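PAN2-PAN3 deadenylation complex catalytic subunit pan2 (Neurospora crassa, PDB 4CZW) shortens the poly(A) tails of mRNA as the probable catalytic exoribonuclease subunit of the PAN2-PAN3 deadenylation complex, releasing 5'-AMP. Local coordinates at residues A[179-187]-A[198-206]; A[436-444]-A[536-547]. All coordinates share one frame; numbering follows the deposited sequence.

Interaction 1: A[179-187]-A[198-206]; sequences LLETDARYQ and PRTATTFVN
T182 faces the other segment with two donors, and both are taken up there. Its backbone N gives a nearly straight bond to T203 O (2.9 Å, 164° at the hydrogen). Its OG1, set anti to the carbonyl carbon (chi1 -60°), donates to N206 OD1 over 3.0 Å, in the plane of the amide and on a lone pair. An alanine in place of N206 would remove that acceptor and is likely to leave the buried T182 hydroxyl without its mate. T203 OG1 turns elsewhere, bonding to K258 NZ of strand 250-262.

Farther along, Y186 and R199 form an antiparallel hydrogen-bonded pair: Y186 N reaches R199 O at 2.7 Å, and R199 N returns a bond to Y186 O at 2.9 Å. The Y186 ring lies beside A201; A201 CB is 3.6 Å from Y186 CE2. At the other end E181 runs alongside F204, E181 CG 3.5 Å from F204 CE1, with carboxylate and ring planes almost perpendicular at 87°. F204 also reaches helix 130-149.

The contact belongs to the hairpin of strands 183-190 and 196-201 in the USP-like domain. Main-chain bonds join the segments within the strands and beside them; the T182-N206 side-chain bond is added where the chain enters and leaves the hairpin.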
ATOM      1  N   LEU A 179      -6.920 -13.479 -12.388  1.00 57.80           N
ATOM      2  CA  LEU A 179      -5.867 -13.113 -11.447  1.00 52.01           C
ATOM      3  C   LEU A 179      -6.246 -13.367  -9.989  1.00 47.66           C
ATOM      4  O   LEU A 179      -5.410 -13.796  -9.195  1.00 47.29           O
ATOM      5  CB  LEU A 179      -5.493 -11.639 -11.630  1.00 55.96           C
ATOM      6  CG  LEU A 179      -4.697 -11.285 -12.888  1.00 57.40           C
ATOM      7  CD1 LEU A 179      -4.732  -9.786 -13.142  1.00 53.13           C
ATOM      8  CD2 LEU A 179      -3.263 -11.772 -12.766  1.00 46.86           C
ATOM      9  N   LEU A 180      -7.502 -13.107  -9.640  1.00 47.97           N
ATOM     10  CA  LEU A 180      -7.911 -13.137  -8.238  1.00 47.12           C
ATOM     11  C   LEU A 180      -9.003 -14.159  -7.923  1.00 48.53           C
ATOM     12  O   LEU A 180      -9.109 -14.623  -6.788  1.00 44.98           O
ATOM     13  CB  LEU A 180      -8.384 -11.746  -7.806  1.00 45.04           C
ATOM     14  CG  LEU A 180      -7.413 -10.583  -8.025  1.00 47.91           C
ATOM     15  CD1 LEU A 180      -8.006  -9.286  -7.496  1.00 41.39           C
ATOM     16  CD2 LEU A 180      -6.066 -10.869  -7.376  1.00 41.52           C
ATOM     17  N   GLU A 181      -9.812 -14.511  -8.917  1.00 56.44           N
ATOM     18  CA  GLU A 181     -10.970 -15.368  -8.670  1.00 56.31           C
ATOM     19  C   GLU A 181     -10.712 -16.852  -8.898  1.00 51.56           C
ATOM     20  O   GLU A 181      -9.920 -17.238  -9.758  1.00 48.10           O
ATOM     21  CB  GLU A 181     -12.150 -14.937  -9.545  1.00 55.24           C
ATOM     22  CG  GLU A 181     -12.767 -13.608  -9.164  1.00 60.73           C
ATOM     23  CD  GLU A 181     -14.120 -13.398  -9.811  1.00 65.27           C
ATOM     24  OE1 GLU A 181     -14.717 -14.393 -10.275  1.00 67.38           O
ATOM     25  OE2 GLU A 181     -14.588 -12.242  -9.857  1.00 81.46           O
ATOM     26  N   THR A 182     -11.397 -17.678  -8.114  1.00 54.29           N
ATOM     27  CA  THR A 182     -11.462 -19.109  -8.365  1.00 62.42           C
ATOM     28  C   THR A 182     -12.712 -19.399  -9.187  1.00 53.31           C
ATOM     29  O   THR A 182     -13.817 -19.460  -8.647  1.00 57.31           O
ATOM     30  CB  THR A 182     -11.496 -19.927  -7.060  1.00 56.01           C
ATOM     31  OG1 THR A 182     -10.312 -19.667  -6.296  1.00 58.37           O
ATOM     32  CG2 THR A 182     -11.581 -21.416  -7.365  1.00 54.02           C
ATOM     33  N   ASP A 183     -12.533 -19.556 -10.494  1.00 59.04           N
ATOM     34  CA  ASP A 183     -13.652 -19.792 -11.399  1.00 70.97           C
ATOM     35  C   ASP A 183     -14.335 -21.118 -11.086  1.00 66.02           C
ATOM     36  O   ASP A 183     -13.780 -22.188 -11.338  1.00 58.99           O
ATOM     37  CB  ASP A 183     -13.177 -19.769 -12.853  1.00 67.53           C
ATOM     38  CG  ASP A 183     -14.315 -19.914 -13.842  1.00 77.78           C
ATOM     39  OD1 ASP A 183     -15.448 -19.505 -13.512  1.00 88.73           O
ATOM     40  OD2 ASP A 183     -14.077 -20.435 -14.952  1.00 82.82           O
ATOM     41  N   ALA A 184     -15.542 -21.042 -10.533  1.00 61.69           N
ATOM     42  CA  ALA A 184     -16.263 -22.242 -10.123  1.00 65.32           C
ATOM     43  C   ALA A 184     -17.772 -22.020 -10.057  1.00 72.49           C
ATOM     44  O   ALA A 184     -18.253 -20.890 -10.152  1.00 66.90           O
ATOM     45  CB  ALA A 184     -15.747 -22.724  -8.775  1.00 60.22           C
ATOM     46  N   ARG A 185     -18.507 -23.116  -9.896  1.00 73.67           N
ATOM     47  CA  ARG A 185     -19.955 -23.070  -9.725  1.00 70.72           C
ATOM     48  C   ARG A 185     -20.429 -24.336  -9.021  1.00 70.69           C
ATOM     49  O   ARG A 185     -19.751 -25.363  -9.053  1.00 70.33           O
ATOM     50  CB  ARG A 185     -20.662 -22.915 -11.074  1.00 72.60           C
ATOM     51  CG  ARG A 185     -20.520 -24.114 -11.996  1.00 78.54           C
ATOM     52  CD  ARG A 185     -21.340 -23.936 -13.264  1.00 90.21           C
ATOM     53  NE  ARG A 185     -21.229 -25.087 -14.155  1.00 99.17           N
ATOM     54  CZ  ARG A 185     -21.862 -25.196 -15.319  1.00105.93           C
ATOM     55  NH1 ARG A 185     -22.658 -24.221 -15.735  1.00112.18           N
ATOM     56  NH2 ARG A 185     -21.701 -26.280 -16.065  1.00109.74           N
ATOM     57  N   TYR A 186     -21.592 -24.261  -8.382  1.00 68.14           N
ATOM     58  CA  TYR A 186     -22.130 -25.403  -7.652  1.00 66.89           C
ATOM     59  C   TYR A 186     -23.081 -26.234  -8.504  1.00 68.32           C
ATOM     60  O   TYR A 186     -24.016 -25.707  -9.105  1.00 68.35           O
ATOM     61  CB  TYR A 186     -22.848 -24.941  -6.383  1.00 68.68           C
ATOM     62  CG  TYR A 186     -21.920 -24.499  -5.275  1.00 74.03           C
ATOM     63  CD1 TYR A 186     -21.319 -25.428  -4.436  1.00 71.51           C
ATOM     64  CD2 TYR A 186     -21.650 -23.154  -5.064  1.00 74.55           C
ATOM     65  CE1 TYR A 186     -20.472 -25.031  -3.421  1.00 76.75           C
ATOM     66  CE2 TYR A 186     -20.804 -22.747  -4.049  1.00 77.68           C
ATOM     67  CZ  TYR A 186     -20.217 -23.690  -3.231  1.00 84.66           C
ATOM     68  OH  TYR A 186     -19.372 -23.289  -2.221  1.00 86.35           O
ATOM     69  N   GLN A 187     -22.834 -27.539  -8.551  1.00 66.15           N
ATOM     70  CA  GLN A 187     -23.743 -28.466  -9.209  1.00 65.89           C
ATOM     71  C   GLN A 187     -24.663 -29.111  -8.179  1.00 67.93           C
ATOM     72  O   GLN A 187     -24.232 -29.945  -7.381  1.00 71.20           O
ATOM     73  CB  GLN A 187     -22.971 -29.541  -9.975  1.00 61.05           C
ATOM     74  CG  GLN A 187     -23.851 -30.653 -10.527  1.00 67.90           C
ATOM     75  CD  GLN A 187     -23.052 -31.793 -11.127  1.00 74.85           C
ATOM     76  OE1 GLN A 187     -22.188 -31.581 -11.978  1.00 80.99           O
ATOM     77  NE2 GLN A 187     -23.333 -33.012 -10.681  1.00 74.12           N
ATOM     78  N   PRO A 198     -27.627 -25.607 -11.630  1.00 71.58           N
ATOM     79  CA  PRO A 198     -26.421 -24.869 -11.244  1.00 68.27           C
ATOM     80  C   PRO A 198     -26.674 -23.699 -10.295  1.00 65.54           C
ATOM     81  O   PRO A 198     -27.733 -23.073 -10.340  1.00 68.24           O
ATOM     82  CB  PRO A 198     -25.896 -24.359 -12.586  1.00 72.69           C
ATOM     83  CG  PRO A 198     -27.132 -24.140 -13.388  1.00 64.87           C
ATOM     84  CD  PRO A 198     -28.108 -25.214 -12.967  1.00 63.04           C
ATOM     85  N   ARG A 199     -25.695 -23.422  -9.440  1.00 70.72           N
ATOM     86  CA  ARG A 199     -25.701 -22.229  -8.602  1.00 73.48           C
ATOM     87  C   ARG A 199     -24.339 -21.549  -8.681  1.00 75.57           C
ATOM     88  O   ARG A 199     -23.311 -22.166  -8.396  1.00 73.34           O
ATOM     89  CB  ARG A 199     -26.043 -22.572  -7.150  1.00 70.69           C
ATOM     90  CG  ARG A 199     -26.029 -21.366  -6.220  1.00 86.20           C
ATOM     91  CD  ARG A 199     -26.325 -21.753  -4.779  1.00 96.34           C
ATOM     92  NE  ARG A 199     -26.247 -20.603  -3.883  1.00105.11           N
ATOM     93  CZ  ARG A 199     -26.454 -20.658  -2.571  1.00110.34           C
ATOM     94  NH1 ARG A 199     -26.754 -21.813  -1.993  1.00107.15           N
ATOM     95  NH2 ARG A 199     -26.363 -19.558  -1.836  1.00106.36           N
ATOM     96  N   THR A 200     -24.335 -20.280  -9.076  1.00 81.38           N
ATOM     97  CA  THR A 200     -23.094 -19.541  -9.283  1.00 75.35           C
ATOM     98  C   THR A 200     -22.312 -19.352  -7.987  1.00 71.02           C
ATOM     99  O   THR A 200     -22.896 -19.234  -6.909  1.00 70.09           O
ATOM    100  CB  THR A 200     -23.363 -18.162  -9.910  1.00 80.15           C
ATOM    101  OG1 THR A 200     -24.252 -17.416  -9.068  1.00 68.34           O
ATOM    102  CG2 THR A 200     -23.989 -18.317 -11.287  1.00 71.71           C
ATOM    103  N   ALA A 201     -20.989 -19.324  -8.102  1.00 73.13           N
ATOM    104  CA  ALA A 201     -20.117 -19.176  -6.942  1.00 72.92           C
ATOM    105  C   ALA A 201     -18.994 -18.177  -7.207  1.00 72.04           C
ATOM    106  O   ALA A 201     -18.270 -18.286  -8.198  1.00 59.09           O
ATOM    107  CB  ALA A 201     -19.538 -20.524  -6.542  1.00 65.93           C
ATOM    108  N   THR A 202     -18.856 -17.202  -6.314  1.00 67.90           N
ATOM    109  CA  THR A 202     -17.805 -16.198  -6.424  1.00 65.78           C
ATOM    110  C   THR A 202     -16.808 -16.343  -5.281  1.00 62.37           C
ATOM    111  O   THR A 202     -17.189 -16.335  -4.111  1.00 68.11           O
ATOM    112  CB  THR A 202     -18.384 -14.770  -6.420  1.00 64.90           C
ATOM    113  OG1 THR A 202     -19.313 -14.624  -7.500  1.00 77.87           O
ATOM    114  CG2 THR A 202     -17.273 -13.743  -6.571  1.00 62.36           C
ATOM    115  N   THR A 203     -15.530 -16.473  -5.623  1.00 52.09           N
ATOM    116  CA  THR A 203     -14.493 -16.665  -4.616  1.00 59.58           C
ATOM    117  C   THR A 203     -13.233 -15.860  -4.924  1.00 58.16           C
ATOM    118  O   THR A 203     -12.559 -16.105  -5.924  1.00 56.27           O
ATOM    119  CB  THR A 203     -14.111 -18.151  -4.485  1.00 62.67           C
ATOM    120  OG1 THR A 203     -15.268 -18.915  -4.126  1.00 62.27           O
ATOM    121  CG2 THR A 203     -13.036 -18.333  -3.424  1.00 59.47           C
ATOM    122  N   PHE A 204     -12.923 -14.899  -4.061  1.00 57.56           N
ATOM    123  CA  PHE A 204     -11.689 -14.131  -4.178  1.00 47.79           C
ATOM    124  C   PHE A 204     -10.607 -14.718  -3.277  1.00 47.31           C
ATOM    125  O   PHE A 204      -9.453 -14.861  -3.685  1.00 55.84           O
ATOM    126  CB  PHE A 204     -11.921 -12.660  -3.823  1.00 51.33           C
ATOM    127  CG  PHE A 204     -12.778 -11.923  -4.811  1.00 41.60           C
ATOM    128  CD1 PHE A 204     -12.281 -11.580  -6.058  1.00 44.76           C
ATOM    129  CD2 PHE A 204     -14.075 -11.558  -4.489  1.00 45.31           C
ATOM    130  CE1 PHE A 204     -13.064 -10.896  -6.968  1.00 52.27           C
ATOM    131  CE2 PHE A 204     -14.863 -10.873  -5.396  1.00 53.83           C
ATOM    132  CZ  PHE A 204     -14.357 -10.543  -6.637  1.00 52.70           C
ATOM    133  N   VAL A 205     -10.991 -15.054  -2.050  1.00 48.97           N
ATOM    134  CA  VAL A 205     -10.066 -15.622  -1.077  1.00 48.09           C
ATOM    135  C   VAL A 205     -10.592 -16.952  -0.546  1.00 48.69           C
ATOM    136  O   VAL A 205     -11.736 -17.043  -0.103  1.00 53.72           O
ATOM    137  CB  VAL A 205      -9.829 -14.660   0.104  1.00 43.19           C
ATOM    138  CG1 VAL A 205      -8.872 -15.279   1.111  1.00 43.34           C
ATOM    139  CG2 VAL A 205      -9.294 -13.325  -0.396  1.00 42.05           C
ATOM    140  N   ASN A 206      -9.753 -17.982  -0.593  1.00 45.92           N
ATOM    141  CA  ASN A 206     -10.147 -19.306  -0.127  1.00 44.55           C
ATOM    142  C   ASN A 206      -9.786 -19.551   1.334  1.00 49.83           C
ATOM    143  O   ASN A 206      -8.908 -18.889   1.889  1.00 53.16           O
ATOM    144  CB  ASN A 206      -9.513 -20.384  -1.004  1.00 41.42           C
ATOM    145  CG  ASN A 206     -10.135 -20.451  -2.384  1.00 48.64           C
ATOM    146  OD1 ASN A 206      -9.628 -19.860  -3.337  1.00 56.42           O
ATOM    147  ND2 ASN A 206     -11.245 -21.171  -2.495  1.00 46.48           N
TER

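Interaction 2: A[436-444]-A[536-547]; sequences PGPDTVIAI and LWVLVNLGCKFL
I442 lays its CD1 over one face of the F546 ring, 3.8 Å from the centroid and 16° off the ring normal. The methyl gets there because CG1 sits between the backbone N and the carbonyl carbon (chi1 54°) with CD1 fully extended beyond it. The same CD1 also meets L539 CD1 at 3.8 Å, bridging from the strand to the helix. I444 approaches F546 differently: its CG2 lies at the ring edge, in plane, 3.7 Å from F546 CD2, while its CD1 reaches L536 CD2.

Beneath these side chains, strands 441-444 and 545-547 run parallel, their axes 36° apart. K545 N bonds to T440 O, I442 N to K545 O, L547 N to I442 O and I444 N to L547 O. The order helix 529-541 then strand 545-548, set parallel beside strand 441-451 in a mixed sheet, fits the RNase H-like fold of the exonuclease domain. D445, next along the strand, and D554 probably bind the catalytic metals, as in relatives.

G543 is the first residue to leave helical backbone angles, with positive phi and bonds back into the last turn, a Schellman motif. Its carbonyl O receives a CA-H...O contact from P438 CA at 3.2 Å. P436 closes the end of the interface away from I444: its CB meets L542 CD1 and lies 3.6 Å from C544 SG, and its CG meets L539 CD2. On the other face of the sheet, V441 sets CG1 against L547 CD1 and CG2 against the aliphatic chain of K545, with K545 CD 3.9 Å from V441 CG2.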
ATOM      1  N   PRO A 436       5.570  18.811 -17.423  1.00 50.39           N
ATOM      2  CA  PRO A 436       6.592  18.526 -16.409  1.00 44.29           C
ATOM      3  C   PRO A 436       7.480  17.337 -16.771  1.00 57.08           C
ATOM      4  O   PRO A 436       7.007  16.362 -17.356  1.00 53.72           O
ATOM      5  CB  PRO A 436       5.766  18.221 -15.154  1.00 46.03           C
ATOM      6  CG  PRO A 436       4.453  18.880 -15.391  1.00 45.28           C
ATOM      7  CD  PRO A 436       4.211  18.751 -16.861  1.00 54.30           C
ATOM      8  N   GLY A 437       8.759  17.427 -16.420  1.00 51.40           N
ATOM      9  CA  GLY A 437       9.708  16.364 -16.692  1.00 43.27           C
ATOM     10  C   GLY A 437      10.803  16.303 -15.643  1.00 49.34           C
ATOM     11  O   GLY A 437      10.705  16.954 -14.603  1.00 55.69           O
ATOM     12  N   PRO A 438      11.854  15.514 -15.911  1.00 46.80           N
ATOM     13  CA  PRO A 438      12.989  15.349 -14.993  1.00 46.98           C
ATOM     14  C   PRO A 438      13.769  16.642 -14.761  1.00 55.77           C
ATOM     15  O   PRO A 438      14.396  16.799 -13.714  1.00 65.87           O
ATOM     16  CB  PRO A 438      13.866  14.310 -15.703  1.00 45.75           C
ATOM     17  CG  PRO A 438      12.938  13.592 -16.626  1.00 40.88           C
ATOM     18  CD  PRO A 438      11.963  14.629 -17.083  1.00 47.62           C
ATOM     19  N   ASP A 439      13.728  17.553 -15.728  1.00 51.51           N
ATOM     20  CA  ASP A 439      14.455  18.813 -15.623  1.00 52.20           C
ATOM     21  C   ASP A 439      13.627  19.885 -14.921  1.00 54.45           C
ATOM     22  O   ASP A 439      14.159  20.901 -14.474  1.00 65.84           O
ATOM     23  CB  ASP A 439      14.873  19.305 -17.009  1.00 57.51           C
ATOM     24  CG  ASP A 439      15.786  18.328 -17.724  1.00 68.63           C
ATOM     25  OD1 ASP A 439      16.575  17.640 -17.041  1.00 66.59           O
ATOM     26  OD2 ASP A 439      15.715  18.249 -18.968  1.00 68.43           O
ATOM     27  N   THR A 440      12.323  19.649 -14.825  1.00 46.20           N
ATOM     28  CA  THR A 440      11.406  20.621 -14.240  1.00 50.93           C
ATOM     29  C   THR A 440      11.573  20.737 -12.727  1.00 50.25           C
ATOM     30  O   THR A 440      11.528  19.740 -12.007  1.00 50.99           O
ATOM     31  CB  THR A 440       9.940  20.262 -14.556  1.00 48.92           C
ATOM     32  OG1 THR A 440       9.744  20.249 -15.975  1.00 55.06           O
ATOM     33  CG2 THR A 440       8.994  21.274 -13.929  1.00 36.85           C
ATOM     34  N   VAL A 441      11.766  21.964 -12.255  1.00 43.32           N
ATOM     35  CA  VAL A 441      11.841  22.239 -10.826  1.00 41.83           C
ATOM     36  C   VAL A 441      10.562  22.924 -10.355  1.00 43.64           C
ATOM     37  O   VAL A 441      10.114  23.897 -10.961  1.00 41.02           O
ATOM     38  CB  VAL A 441      13.054  23.127 -10.479  1.00 43.93           C
ATOM     39  CG1 VAL A 441      13.063  23.461  -8.994  1.00 35.76           C
ATOM     40  CG2 VAL A 441      14.351  22.444 -10.889  1.00 35.49           C
ATOM     41  N   ILE A 442       9.972  22.410  -9.281  1.00 34.93           N
ATOM     42  CA  ILE A 442       8.750  22.991  -8.738  1.00 33.77           C
ATOM     43  C   ILE A 442       8.894  23.315  -7.252  1.00 39.91           C
ATOM     44  O   ILE A 442       9.474  22.543  -6.489  1.00 43.23           O
ATOM     45  CB  ILE A 442       7.539  22.053  -8.943  1.00 44.84           C
ATOM     46  CG1 ILE A 442       7.823  20.667  -8.363  1.00 41.11           C
ATOM     47  CG2 ILE A 442       7.194  21.941 -10.421  1.00 34.31           C
ATOM     48  CD1 ILE A 442       6.679  19.692  -8.531  1.00 42.55           C
ATOM     49  N   ALA A 443       8.373  24.471  -6.853  1.00 36.03           N
ATOM     50  CA  ALA A 443       8.393  24.883  -5.454  1.00 37.60           C
ATOM     51  C   ALA A 443       7.074  24.523  -4.780  1.00 42.36           C
ATOM     52  O   ALA A 443       6.002  24.827  -5.301  1.00 36.38           O
ATOM     53  CB  ALA A 443       8.664  26.374  -5.338  1.00 39.54           C
ATOM     54  N   ILE A 444       7.153  23.878  -3.620  1.00 39.59           N
ATOM     55  CA  ILE A 444       5.957  23.375  -2.954  1.00 38.02           C
ATOM     56  C   ILE A 444       5.949  23.663  -1.449  1.00 41.37           C
ATOM     57  O   ILE A 444       6.982  23.579  -0.782  1.00 41.17           O
ATOM     58  CB  ILE A 444       5.798  21.851  -3.191  1.00 44.36           C
ATOM     59  CG1 ILE A 444       4.521  21.321  -2.534  1.00 35.22           C
ATOM     60  CG2 ILE A 444       7.027  21.092  -2.701  1.00 34.16           C
ATOM     61  CD1 ILE A 444       4.289  19.843  -2.748  1.00 38.07           C
ATOM     62  N   LEU A 536       0.344  15.496  -7.058  1.00 41.67           N
ATOM     63  CA  LEU A 536       1.682  15.408  -6.486  1.00 44.11           C
ATOM     64  C   LEU A 536       2.342  14.075  -6.821  1.00 45.15           C
ATOM     65  O   LEU A 536       3.539  14.020  -7.096  1.00 44.09           O
ATOM     66  CB  LEU A 536       1.626  15.601  -4.969  1.00 43.99           C
ATOM     67  CG  LEU A 536       0.974  16.898  -4.487  1.00 39.37           C
ATOM     68  CD1 LEU A 536       1.041  17.004  -2.971  1.00 29.26           C
ATOM     69  CD2 LEU A 536       1.630  18.102  -5.144  1.00 39.94           C
ATOM     70  N   TRP A 537       1.551  13.005  -6.803  1.00 44.47           N
ATOM     71  CA  TRP A 537       2.059  11.670  -7.100  1.00 36.23           C
ATOM     72  C   TRP A 537       2.531  11.569  -8.547  1.00 38.62           C
ATOM     73  O   TRP A 537       3.549  10.939  -8.834  1.00 36.73           O
ATOM     74  CB  TRP A 537       0.990  10.611  -6.820  1.00 39.26           C
ATOM     75  CG  TRP A 537       1.473   9.209  -7.034  1.00 40.34           C
ATOM     76  CD1 TRP A 537       2.250   8.472  -6.188  1.00 42.94           C
ATOM     77  CD2 TRP A 537       1.211   8.371  -8.167  1.00 36.24           C
ATOM     78  NE1 TRP A 537       2.491   7.230  -6.723  1.00 42.63           N
ATOM     79  CE2 TRP A 537       1.863   7.143  -7.938  1.00 39.54           C
ATOM     80  CE3 TRP A 537       0.489   8.540  -9.353  1.00 40.20           C
ATOM     81  CZ2 TRP A 537       1.815   6.090  -8.849  1.00 40.95           C
ATOM     82  CZ3 TRP A 537       0.443   7.493 -10.257  1.00 41.98           C
ATOM     83  CH2 TRP A 537       1.101   6.284 -10.000  1.00 45.48           C
ATOM     84  N   VAL A 538       1.782  12.189  -9.454  1.00 45.23           N
ATOM     85  CA  VAL A 538       2.151  12.219 -10.864  1.00 43.04           C
ATOM     86  C   VAL A 538       3.449  12.999 -11.058  1.00 40.44           C
ATOM     87  O   VAL A 538       4.348  12.557 -11.776  1.00 45.25           O
ATOM     88  CB  VAL A 538       1.034  12.845 -11.730  1.00 44.50           C
ATOM     89  CG1 VAL A 538       1.557  13.205 -13.112  1.00 44.49           C
ATOM     90  CG2 VAL A 538      -0.147  11.894 -11.838  1.00 39.53           C
ATOM     91  N   LEU A 539       3.546  14.149 -10.397  1.00 44.31           N
ATOM     92  CA  LEU A 539       4.722  15.008 -10.501  1.00 44.82           C
ATOM     93  C   LEU A 539       5.990  14.306 -10.021  1.00 47.38           C
ATOM     94  O   LEU A 539       7.074  14.539 -10.555  1.00 45.08           O
ATOM     95  CB  LEU A 539       4.505  16.299  -9.708  1.00 43.04           C
ATOM     96  CG  LEU A 539       3.465  17.266 -10.277  1.00 40.60           C
ATOM     97  CD1 LEU A 539       3.206  18.412  -9.313  1.00 39.83           C
ATOM     98  CD2 LEU A 539       3.910  17.792 -11.634  1.00 37.42           C
ATOM     99  N   VAL A 540       5.850  13.445  -9.017  1.00 41.12           N
ATOM    100  CA  VAL A 540       6.981  12.670  -8.519  1.00 41.70           C
ATOM    101  C   VAL A 540       7.451  11.665  -9.566  1.00 44.54           C
ATOM    102  O   VAL A 540       8.645  11.560  -9.846  1.00 47.47           O
ATOM    103  CB  VAL A 540       6.629  11.922  -7.217  1.00 41.83           C
ATOM    104  CG1 VAL A 540       7.744  10.961  -6.831  1.00 35.99           C
ATOM    105  CG2 VAL A 540       6.363  12.910  -6.094  1.00 45.37           C
ATOM    106  N   ASN A 541       6.504  10.938 -10.151  1.00 46.76           N
ATOM    107  CA  ASN A 541       6.826   9.917 -11.143  1.00 55.69           C
ATOM    108  C   ASN A 541       7.210  10.499 -12.501  1.00 50.37           C
ATOM    109  O   ASN A 541       7.746   9.792 -13.354  1.00 53.71           O
ATOM    110  CB  ASN A 541       5.654   8.949 -11.308  1.00 45.30           C
ATOM    111  CG  ASN A 541       5.523   7.991 -10.141  1.00 48.29           C
ATOM    112  OD1 ASN A 541       6.270   7.018 -10.036  1.00 54.78           O
ATOM    113  ND2 ASN A 541       4.571   8.261  -9.256  1.00 44.65           N
ATOM    114  N   LEU A 542       6.935  11.782 -12.703  1.00 49.35           N
ATOM    115  CA  LEU A 542       7.377  12.462 -13.915  1.00 46.78           C
ATOM    116  C   LEU A 542       8.856  12.818 -13.805  1.00 44.21           C
ATOM    117  O   LEU A 542       9.513  13.108 -14.805  1.00 45.37           O
ATOM    118  CB  LEU A 542       6.541  13.718 -14.176  1.00 50.39           C
ATOM    119  CG  LEU A 542       5.143  13.495 -14.755  1.00 44.97           C
ATOM    120  CD1 LEU A 542       4.412  14.816 -14.933  1.00 47.83           C
ATOM    121  CD2 LEU A 542       5.223  12.746 -16.075  1.00 39.06           C
ATOM    122  N   GLY A 543       9.373  12.788 -12.579  1.00 51.60           N
ATOM    123  CA  GLY A 543      10.781  13.035 -12.333  1.00 47.14           C
ATOM    124  C   GLY A 543      11.080  14.453 -11.889  1.00 49.05           C
ATOM    125  O   GLY A 543      12.236  14.875 -11.879  1.00 45.62           O
ATOM    126  N   CYS A 544      10.038  15.188 -11.512  1.00 52.91           N
ATOM    127  CA  CYS A 544      10.188  16.582 -11.108  1.00 45.15           C
ATOM    128  C   CYS A 544      11.015  16.729  -9.836  1.00 48.29           C
ATOM    129  O   CYS A 544      11.065  15.822  -9.005  1.00 48.90           O
ATOM    130  CB  CYS A 544       8.818  17.231 -10.905  1.00 45.15           C
ATOM    131  SG  CYS A 544       7.804  17.313 -12.392  1.00 50.35           S
ATOM    132  N   LYS A 545      11.660  17.882  -9.696  1.00 50.00           N
ATOM    133  CA  LYS A 545      12.443  18.192  -8.507  1.00 47.19           C
ATOM    134  C   LYS A 545      11.652  19.106  -7.578  1.00 43.41           C
ATOM    135  O   LYS A 545      11.317  20.235  -7.940  1.00 44.05           O
ATOM    136  CB  LYS A 545      13.771  18.844  -8.896  1.00 44.07           C
ATOM    137  CG  LYS A 545      14.617  18.000  -9.834  1.00 44.74           C
ATOM    138  CD  LYS A 545      15.777  18.793 -10.409  1.00 55.32           C
ATOM    139  CE  LYS A 545      16.542  17.974 -11.436  1.00 69.88           C
ATOM    140  NZ  LYS A 545      17.610  18.765 -12.108  1.00 71.95           N
ATOM    141  N   PHE A 546      11.352  18.612  -6.383  1.00 44.19           N
ATOM    142  CA  PHE A 546      10.545  19.361  -5.426  1.00 45.31           C
ATOM    143  C   PHE A 546      11.405  20.291  -4.579  1.00 48.06           C
ATOM    144  O   PHE A 546      12.293  19.845  -3.852  1.00 47.32           O
ATOM    145  CB  PHE A 546       9.755  18.404  -4.530  1.00 47.65           C
ATOM    146  CG  PHE A 546       8.593  17.748  -5.221  1.00 43.37           C
ATOM    147  CD1 PHE A 546       8.797  16.734  -6.142  1.00 46.97           C
ATOM    148  CD2 PHE A 546       7.294  18.144  -4.946  1.00 47.60           C
ATOM    149  CE1 PHE A 546       7.730  16.132  -6.781  1.00 44.97           C
ATOM    150  CE2 PHE A 546       6.222  17.544  -5.579  1.00 48.00           C
ATOM    151  CZ  PHE A 546       6.440  16.537  -6.498  1.00 43.84           C
ATOM    152  N   LEU A 547      11.133  21.588  -4.682  1.00 41.79           N
ATOM    153  CA  LEU A 547      11.885  22.599  -3.949  1.00 37.56           C
ATOM    154  C   LEU A 547      11.047  23.166  -2.806  1.00 39.14           C
ATOM    155  O   LEU A 547       9.879  23.502  -2.992  1.00 46.99           O
ATOM    156  CB  LEU A 547      12.335  23.718  -4.896  1.00 41.05           C
ATOM    157  CG  LEU A 547      13.443  24.679  -4.452  1.00 44.08           C
ATOM    158  CD1 LEU A 547      14.174  25.227  -5.670  1.00 30.61           C
ATOM    159  CD2 LEU A 547      12.892  25.823  -3.612  1.00 35.11           C
TER

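Overall arrangement
The two contacts share no secondary-structure element: their centres are 44 Å apart, their nearest atoms about 17 Å, and they lie on opposite sides of the chain's centre. Interaction 1 is local, closing a hairpin of the USP-like domain after a 10-residue gap; interaction 2 joins parts of the chain separated by 91 residues in the exonuclease domain. Burial follows place: 4 of 12 touching residues are buried in the first, 9 of 16 in the second. Pairing is antiparallel in one and parallel in the other. Side-chain hydrogen bonding crosses only interaction 1, whereas in interaction 2 the cross-segment hydrogen bonds are all main-chain and the side chains meet mostly through apolar packing.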